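Local coordinates for protein L-Ala-D/L-Glu epimerase, a muconate lactonizing enzyme (Klebsiella pneumoniae subsp. pneumoniae MGH 78578, PDB 3FCP) that belongs to the muconate lactonizing enzyme family of the enolase superfamily and holds a magnesium ion at the mouth of its barrel domain, at residues A[200-205]-A[228-233]; A[248-253]-A[270-275]. All coordinates share one frame; numbering follows the deposited sequence.

Interaction 1: residues A[200-205]-A[228-233]. With MG (magnesium ion), chain I.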
ATOM      1  N   VAL A 200      -6.418  15.529  25.533  1.00 25.58           N
ATOM      2  CA  VAL A 200      -7.786  15.746  25.082  1.00 26.02           C
ATOM      3  C   VAL A 200      -8.660  14.546  25.456  1.00 26.01           C
ATOM      4  O   VAL A 200      -9.880  14.582  25.322  1.00 24.17           O
ATOM      5  CB  VAL A 200      -7.840  15.934  23.544  1.00 27.78           C
ATOM      6  CG1 VAL A 200      -9.133  16.638  23.149  1.00 29.90           C
ATOM      7  CG2 VAL A 200      -6.633  16.723  23.071  1.00 27.39           C
ATOM      8  N   ASN A 201      -8.012  13.483  25.920  1.00 26.75           N
ATOM      9  CA  ASN A 201      -8.691  12.257  26.326  1.00 27.17           C
ATOM     10  C   ASN A 201      -9.860  11.837  25.433  1.00 27.64           C
ATOM     11  O   ASN A 201     -10.991  11.690  25.904  1.00 27.39           O
ATOM     12  CB  ASN A 201      -9.160  12.378  27.784  1.00 30.32           C
ATOM     13  CG  ASN A 201      -9.564  11.034  28.387  1.00 32.16           C
ATOM     14  OD1 ASN A 201      -8.839  10.037  28.270  1.00 31.60           O
ATOM     15  ND2 ASN A 201     -10.716  11.007  29.052  1.00 32.60           N
ATOM     16  N   GLN A 202      -9.580  11.652  24.142  1.00 26.62           N
ATOM     17  CA  GLN A 202     -10.575  11.193  23.165  1.00 27.55           C
ATOM     18  C   GLN A 202     -11.671  12.156  22.718  1.00 27.51           C
ATOM     19  O   GLN A 202     -12.455  11.815  21.841  1.00 27.50           O
ATOM     20  CB  GLN A 202     -11.279   9.935  23.687  1.00 28.51           C
ATOM     21  CG  GLN A 202     -10.417   8.697  23.807  1.00 29.22           C
ATOM     22  CD  GLN A 202     -11.235   7.473  24.196  1.00 30.58           C
ATOM     23  OE1 GLN A 202     -11.591   7.280  25.364  1.00 30.42           O
ATOM     24  NE2 GLN A 202     -11.549   6.648  23.211  1.00 29.02           N
ATOM     25  N   ALA A 203     -11.714  13.352  23.288  1.00 27.81           N
ATOM     26  CA  ALA A 203     -12.776  14.308  22.988  1.00 27.24           C
ATOM     27  C   ALA A 203     -12.994  14.808  21.565  1.00 25.52           C
ATOM     28  O   ALA A 203     -14.127  15.092  21.183  1.00 26.50           O
ATOM     29  CB  ALA A 203     -12.650  15.511  23.933  1.00 27.52           C
ATOM     30  N   TRP A 204     -11.941  14.908  20.766  1.00 25.43           N
ATOM     31  CA  TRP A 204     -12.102  15.450  19.422  1.00 24.76           C
ATOM     32  C   TRP A 204     -12.413  14.522  18.268  1.00 24.64           C
ATOM     33  O   TRP A 204     -11.896  13.412  18.173  1.00 24.66           O
ATOM     34  CB  TRP A 204     -10.871  16.267  19.024  1.00 22.73           C
ATOM     35  CG  TRP A 204     -10.621  17.480  19.867  1.00 23.67           C
ATOM     36  CD1 TRP A 204     -11.532  18.167  20.620  1.00 25.44           C
ATOM     37  CD2 TRP A 204      -9.384  18.188  19.989  1.00 23.52           C
ATOM     38  NE1 TRP A 204     -10.938  19.262  21.204  1.00 23.66           N
ATOM     39  CE2 TRP A 204      -9.619  19.298  20.834  1.00 25.02           C
ATOM     40  CE3 TRP A 204      -8.098  17.994  19.465  1.00 22.27           C
ATOM     41  CZ2 TRP A 204      -8.615  20.212  21.165  1.00 22.39           C
ATOM     42  CZ3 TRP A 204      -7.102  18.901  19.792  1.00 23.85           C
ATOM     43  CH2 TRP A 204      -7.366  19.997  20.636  1.00 24.52           C
ATOM     44  N   ASP A 205     -13.262  15.018  17.377  1.00 25.47           N
ATOM     45  CA  ASP A 205     -13.612  14.305  16.162  1.00 26.22           C
ATOM     46  C   ASP A 205     -12.388  14.555  15.277  1.00 25.14           C
ATOM     47  O   ASP A 205     -11.558  15.412  15.595  1.00 23.57           O
ATOM     48  CB  ASP A 205     -14.845  14.932  15.514  1.00 27.35           C
ATOM     49  CG  ASP A 205     -14.664  16.420  15.256  1.00 28.72           C
ATOM     50  OD1 ASP A 205     -14.866  17.213  16.197  1.00 30.80           O
ATOM     51  OD2 ASP A 205     -14.301  16.795  14.122  1.00 28.80           O
ATOM     52  N   VAL A 228      -7.904  12.129  19.545  1.00 23.70           N
ATOM     53  CA  VAL A 228      -9.126  11.552  18.994  1.00 24.08           C
ATOM     54  C   VAL A 228      -9.566  10.284  19.726  1.00 24.01           C
ATOM     55  O   VAL A 228      -8.879   9.795  20.624  1.00 24.34           O
ATOM     56  CB  VAL A 228      -8.955  11.231  17.488  1.00 23.82           C
ATOM     57  CG1 VAL A 228      -8.740  12.515  16.707  1.00 23.76           C
ATOM     58  CG2 VAL A 228      -7.778  10.282  17.282  1.00 22.50           C
ATOM     59  N   SER A 229     -10.720   9.760  19.328  1.00 24.74           N
ATOM     60  CA  SER A 229     -11.285   8.558  19.934  1.00 26.21           C
ATOM     61  C   SER A 229     -10.475   7.301  19.634  1.00 25.70           C
ATOM     62  O   SER A 229      -9.837   7.191  18.585  1.00 24.23           O
ATOM     63  CB  SER A 229     -12.716   8.344  19.432  1.00 26.78           C
ATOM     64  OG  SER A 229     -13.202   7.072  19.837  1.00 29.59           O
ATOM     65  N   ALA A 230     -10.506   6.354  20.566  1.00 26.27           N
ATOM     66  CA  ALA A 230      -9.808   5.091  20.384  1.00 28.73           C
ATOM     67  C   ALA A 230     -10.598   4.285  19.348  1.00 28.92           C
ATOM     68  O   ALA A 230     -10.176   3.213  18.931  1.00 30.84           O
ATOM     69  CB  ALA A 230      -9.722   4.331  21.712  1.00 29.80           C
ATOM     70  N   HIS A 231     -11.756   4.812  18.950  1.00 28.65           N
ATOM     71  CA  HIS A 231     -12.596   4.181  17.930  1.00 29.46           C
ATOM     72  C   HIS A 231     -12.021   4.563  16.566  1.00 28.95           C
ATOM     73  O   HIS A 231     -12.395   4.000  15.538  1.00 27.88           O
ATOM     74  CB  HIS A 231     -14.036   4.705  18.010  1.00 30.88           C
ATOM     75  CG  HIS A 231     -14.825   4.157  19.157  1.00 34.98           C
ATOM     76  ND1 HIS A 231     -15.930   4.801  19.672  1.00 36.43           N
ATOM     77  CD2 HIS A 231     -14.684   3.018  19.875  1.00 37.67           C
ATOM     78  CE1 HIS A 231     -16.435   4.084  20.660  1.00 36.98           C
ATOM     79  NE2 HIS A 231     -15.697   2.996  20.803  1.00 37.22           N
ATOM     80  N   ASP A 232     -11.115   5.535  16.565  1.00 27.13           N
ATOM     81  CA  ASP A 232     -10.515   5.999  15.325  1.00 26.33           C
ATOM     82  C   ASP A 232      -8.984   6.021  15.369  1.00 26.60           C
ATOM     83  O   ASP A 232      -8.365   7.087  15.294  1.00 23.43           O
ATOM     84  CB  ASP A 232     -11.044   7.401  14.992  1.00 27.01           C
ATOM     85  CG  ASP A 232     -10.901   7.753  13.523  1.00 28.08           C
ATOM     86  OD1 ASP A 232     -10.244   6.987  12.774  1.00 29.12           O
ATOM     87  OD2 ASP A 232     -11.449   8.807  13.116  1.00 27.59           O
ATOM     88  N   ASN A 233      -8.374   4.846  15.501  1.00 26.18           N
ATOM     89  CA  ASN A 233      -6.912   4.764  15.501  1.00 25.72           C
ATOM     90  C   ASN A 233      -6.404   5.242  14.141  1.00 23.42           C
ATOM     91  O   ASN A 233      -5.274   5.718  14.018  1.00 23.86           O
ATOM     92  CB  ASN A 233      -6.442   3.323  15.736  1.00 26.67           C
ATOM     93  CG  ASN A 233      -6.548   2.897  17.186  1.00 28.92           C
ATOM     94  OD1 ASN A 233      -6.345   1.727  17.509  1.00 33.83           O
ATOM     95  ND2 ASN A 233      -6.853   3.842  18.072  1.00 27.18           N
TER
HETATM   96 MG    MG I 382      -6.979   9.008  28.781  1.00 17.54          MG
HETATM   97  O   HOH W   1     -12.440  11.108  17.459  1.00 20.78           O
HETATM   98  O   HOH W   2      -5.515  10.491  27.385  1.00 24.43           O
HETATM   99  O   HOH W   3      -6.643  11.013  30.117  1.00 31.54           O
HETATM  100  O   HOH W   4      -7.419   8.263  31.215  1.00 34.60           O
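Gln202 and Ser229 bring their CA atoms to 4.2 Å where two neighbouring loops meet at the C-terminal mouth of the enolase-type beta/alpha barrel, one leaving strand 195-199 and the other strand 223-225. The first loop reverses in a type I' turn from Val200 to Ala203, the second in a type I turn from Ser229 to Asp232. Two CA-H...O contacts stitch the backbones together: Gln202 CA lies 3.4 Å from Val228 O, and Val228 CA comes equally near Trp204 O. Water 1 bridges the two backbones, accepting a hydrogen bond from Ser229 N at 2.9 Å and donating one to Trp204 O, a bond modelled doubtfully short.

Gln202 and Val228 carry most of the side-chain contact. With CG anti to its own carbonyl carbon (chi1 -67°), Gln202 lays its CB and CG along Val228 O and Ser229 CA, and its amide ends against Ala230; which end of that amide is nitrogen is doubtful. Val228 touches Trp204 O with CG1 at 3.6 Å, while its side chain also packs on Ala235, Leu236 and Leu239 of helix 233-242. Trp204 swings its indole away from this seam, and Val200 CG1 sits over the centre of the ring, 3.4 Å above its plane. Both loops run into helices that they cap: Asp205 starts helix 206-218, where its OD1 also bonds Thr208, and Asp232 starts helix 233-242 through Ala235 N. At the tight turn Asn201 starts its side chain away from the second loop and, with CG anti to the backbone N (chi1 -166°), puts OD1 2.2 Å from the magnesium.

Interaction 2: residues A[248-253]-A[270-275]. With MG (magnesium ion), chain I.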
ATOM      1  N   LEU A 248       0.898  11.377  21.902  1.00 21.11           N
ATOM      2  CA  LEU A 248       0.953  10.370  22.957  1.00 22.48           C
ATOM      3  C   LEU A 248      -0.325   9.525  22.889  1.00 22.69           C
ATOM      4  O   LEU A 248      -1.431  10.052  23.001  1.00 22.94           O
ATOM      5  CB  LEU A 248       1.025  11.054  24.329  1.00 23.52           C
ATOM      6  CG  LEU A 248       1.726  10.410  25.538  1.00 28.63           C
ATOM      7  CD1 LEU A 248       0.854  10.623  26.772  1.00 23.54           C
ATOM      8  CD2 LEU A 248       2.023   8.931  25.320  1.00 26.31           C
ATOM      9  N   ALA A 249      -0.177   8.221  22.698  1.00 21.43           N
ATOM     10  CA  ALA A 249      -1.340   7.344  22.645  1.00 20.70           C
ATOM     11  C   ALA A 249      -1.696   6.868  24.059  1.00 19.46           C
ATOM     12  O   ALA A 249      -0.812   6.482  24.826  1.00 20.16           O
ATOM     13  CB  ALA A 249      -1.042   6.143  21.748  1.00 18.09           C
ATOM     14  N   ASP A 250      -2.977   6.914  24.414  1.00 17.96           N
ATOM     15  CA  ASP A 250      -3.402   6.433  25.730  1.00 19.60           C
ATOM     16  C   ASP A 250      -4.424   5.319  25.535  1.00 20.42           C
ATOM     17  O   ASP A 250      -4.047   4.153  25.420  1.00 21.35           O
ATOM     18  CB  ASP A 250      -3.996   7.565  26.596  1.00 20.49           C
ATOM     19  CG  ASP A 250      -4.360   7.095  28.015  1.00 23.07           C
ATOM     20  OD1 ASP A 250      -4.045   5.932  28.368  1.00 22.91           O
ATOM     21  OD2 ASP A 250      -4.957   7.884  28.784  1.00 24.20           O
ATOM     22  N   GLU A 251      -5.708   5.672  25.463  1.00 20.59           N
ATOM     23  CA  GLU A 251      -6.759   4.671  25.283  1.00 22.85           C
ATOM     24  C   GLU A 251      -6.567   3.781  24.055  1.00 23.19           C
ATOM     25  O   GLU A 251      -7.084   2.663  24.016  1.00 22.66           O
ATOM     26  CB  GLU A 251      -8.145   5.334  25.206  1.00 24.87           C
ATOM     27  CG  GLU A 251      -8.747   5.765  26.546  1.00 26.82           C
ATOM     28  CD  GLU A 251      -8.040   6.958  27.166  1.00 28.22           C
ATOM     29  OE1 GLU A 251      -7.389   7.731  26.431  1.00 26.73           O
ATOM     30  OE2 GLU A 251      -8.152   7.130  28.396  1.00 31.71           O
ATOM     31  N   ALA A 252      -5.832   4.269  23.057  1.00 22.80           N
ATOM     32  CA  ALA A 252      -5.587   3.496  21.837  1.00 24.59           C
ATOM     33  C   ALA A 252      -4.648   2.310  22.063  1.00 24.08           C
ATOM     34  O   ALA A 252      -4.555   1.413  21.227  1.00 25.63           O
ATOM     35  CB  ALA A 252      -5.010   4.400  20.747  1.00 23.80           C
ATOM     36  N   VAL A 253      -3.945   2.302  23.188  1.00 23.77           N
ATOM     37  CA  VAL A 253      -3.013   1.214  23.453  1.00 24.49           C
ATOM     38  C   VAL A 253      -3.052   0.778  24.910  1.00 23.93           C
ATOM     39  O   VAL A 253      -2.779   1.568  25.815  1.00 24.58           O
ATOM     40  CB  VAL A 253      -1.573   1.632  23.061  1.00 25.74           C
ATOM     41  CG1 VAL A 253      -1.163   2.877  23.842  1.00 29.61           C
ATOM     42  CG2 VAL A 253      -0.603   0.496  23.321  1.00 29.05           C
ATOM     43  N   ALA A 270       4.626   8.424  21.084  1.00 19.98           N
ATOM     44  CA  ALA A 270       4.871   7.703  22.326  1.00 22.00           C
ATOM     45  C   ALA A 270       3.629   7.003  22.857  1.00 21.72           C
ATOM     46  O   ALA A 270       2.504   7.304  22.440  1.00 21.40           O
ATOM     47  CB  ALA A 270       5.419   8.669  23.385  1.00 21.49           C
ATOM     48  N   TYR A 271       3.849   6.059  23.771  1.00 19.43           N
ATOM     49  CA  TYR A 271       2.763   5.319  24.407  1.00 20.26           C
ATOM     50  C   TYR A 271       2.682   5.637  25.901  1.00 18.84           C
ATOM     51  O   TYR A 271       3.704   5.718  26.599  1.00 17.68           O
ATOM     52  CB  TYR A 271       2.954   3.799  24.277  1.00 20.79           C
ATOM     53  CG  TYR A 271       2.772   3.200  22.898  1.00 21.15           C
ATOM     54  CD1 TYR A 271       2.135   3.905  21.874  1.00 20.16           C
ATOM     55  CD2 TYR A 271       3.187   1.890  22.637  1.00 21.60           C
ATOM     56  CE1 TYR A 271       1.910   3.322  20.633  1.00 20.76           C
ATOM     57  CE2 TYR A 271       2.964   1.296  21.397  1.00 19.86           C
ATOM     58  CZ  TYR A 271       2.326   2.018  20.401  1.00 19.63           C
ATOM     59  OH  TYR A 271       2.110   1.440  19.175  1.00 19.19           O
ATOM     60  N   ALA A 272       1.458   5.812  26.388  1.00 19.77           N
ATOM     61  CA  ALA A 272       1.235   6.068  27.807  1.00 20.51           C
ATOM     62  C   ALA A 272       1.101   4.704  28.477  1.00 19.54           C
ATOM     63  O   ALA A 272       0.021   4.119  28.483  1.00 19.63           O
ATOM     64  CB  ALA A 272      -0.050   6.882  28.014  1.00 18.21           C
ATOM     65  N   LEU A 273       2.198   4.191  29.024  1.00 19.18           N
ATOM     66  CA  LEU A 273       2.167   2.899  29.705  1.00 20.56           C
ATOM     67  C   LEU A 273       1.391   3.033  31.018  1.00 20.18           C
ATOM     68  O   LEU A 273       1.559   4.014  31.746  1.00 19.22           O
ATOM     69  CB  LEU A 273       3.591   2.423  30.021  1.00 20.06           C
ATOM     70  CG  LEU A 273       4.625   2.354  28.897  1.00 20.70           C
ATOM     71  CD1 LEU A 273       5.992   1.989  29.474  1.00 19.99           C
ATOM     72  CD2 LEU A 273       4.186   1.326  27.866  1.00 18.19           C
ATOM     73  N   LYS A 274       0.527   2.064  31.306  1.00 19.48           N
ATOM     74  CA  LYS A 274      -0.236   2.056  32.556  1.00 20.96           C
ATOM     75  C   LYS A 274      -0.385   0.605  32.990  1.00 21.98           C
ATOM     76  O   LYS A 274      -0.820  -0.235  32.206  1.00 19.18           O
ATOM     77  CB  LYS A 274      -1.621   2.693  32.365  1.00 22.18           C
ATOM     78  CG  LYS A 274      -1.575   4.193  32.037  1.00 21.95           C
ATOM     79  CD  LYS A 274      -2.962   4.810  32.005  1.00 21.17           C
ATOM     80  CE  LYS A 274      -2.891   6.310  31.675  1.00 22.67           C
ATOM     81  NZ  LYS A 274      -4.234   6.929  31.685  1.00 21.06           N
ATOM     82  N   ILE A 275      -0.033   0.300  34.236  1.00 22.15           N
ATOM     83  CA  ILE A 275      -0.135  -1.086  34.675  1.00 21.88           C
ATOM     84  C   ILE A 275      -1.569  -1.602  34.624  1.00 22.26           C
ATOM     85  O   ILE A 275      -1.792  -2.775  34.301  1.00 21.01           O
ATOM     86  CB  ILE A 275       0.473  -1.298  36.101  1.00 20.93           C
ATOM     87  CG1 ILE A 275      -0.335  -0.563  37.168  1.00 19.01           C
ATOM     88  CG2 ILE A 275       1.924  -0.824  36.119  1.00 20.90           C
ATOM     89  CD1 ILE A 275       0.178  -0.840  38.597  1.00 19.26           C
TER
HETATM   90 MG    MG I 382      -6.979   9.008  28.781  1.00 17.54          MG
HETATM   91  O   HOH W   5      -6.010   5.305  30.301  1.00 25.17           O
HETATM   92  O   HOH W   2      -5.515  10.491  27.385  1.00 24.43           O
HETATM   93  O   HOH W   3      -6.643  11.013  30.117  1.00 31.54           O
HETATM   94  O   HOH W   4      -7.419   8.263  31.215  1.00 34.60           O
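Asp250 OD2 is gripped from two directions: the magnesium binds it at 2.3 Å, and Lys274 NZ donates to it at 3.1 Å on the syn side, 24° out of the carboxylate plane. Both residues stand at the C-terminal side of adjacent parallel strands, 246-249 and 270-273, joined through helix 256-264 as one beta-alpha-beta unit of the barrel. Asp250 OD1 pairs with Lys277 in a salt bridge and takes a bond from water 5, which in turn accepts from Lys274 NZ; the direct Lys274 link to OD1 is weak. Held on both oxygens, the carboxylate has little room to rotate. Lys274 reaches it with an extended chain, crossing the Asp250 side chain at about a right angle. Glu251, bent at chi2, brings OE2 to the metal at 2.2 Å.

Earlier along the two strands the backbones pair in parallel, Leu248 beside Ala270 and Ala249 beside Tyr271. Ala249 N donates to Ala270 O at 2.8 Å, almost straight (174°), and Ala249 O receives Ala272 N at the same length. Leu248 turns to the opposite face of the sheet from Ala249 and Tyr271, and its CD2 lies across the neighbouring strand, touching the methyls of Ala270 and Ala272. On the other face the Tyr271 ring fits among Leu262 and Ala263 of helix 256-264 and Leu287 and Ala291 of helix 283-294, with its hydroxyl bonded to Gly259 O. Val253, the last residue of the type I turn that starts at Asp250, covers one side of that ring in a CH-pi contact, its CG2 4.2 Å from the ring centroid.

Along the chain the two contacts come in series. Interaction 1 closes a loop that runs from the end of strand 195-199 through helix 206-218 and strand 223-225; the chain then passes helix 233-242 and strand 246-249 before interaction 2 closes the next loop around helix 256-264. Neither contact encloses or crosses the other. Together they bind successive units of the barrel, with strand 223-225 lying between strands 195-199 and 246-249 in the sheet. Their centres lie about 13 Å apart, and they meet at the magnesium, which completes its shell from both and from waters 2, 3 and 4. Gln202 also packs on Glu251, and Asn233 on Ala252.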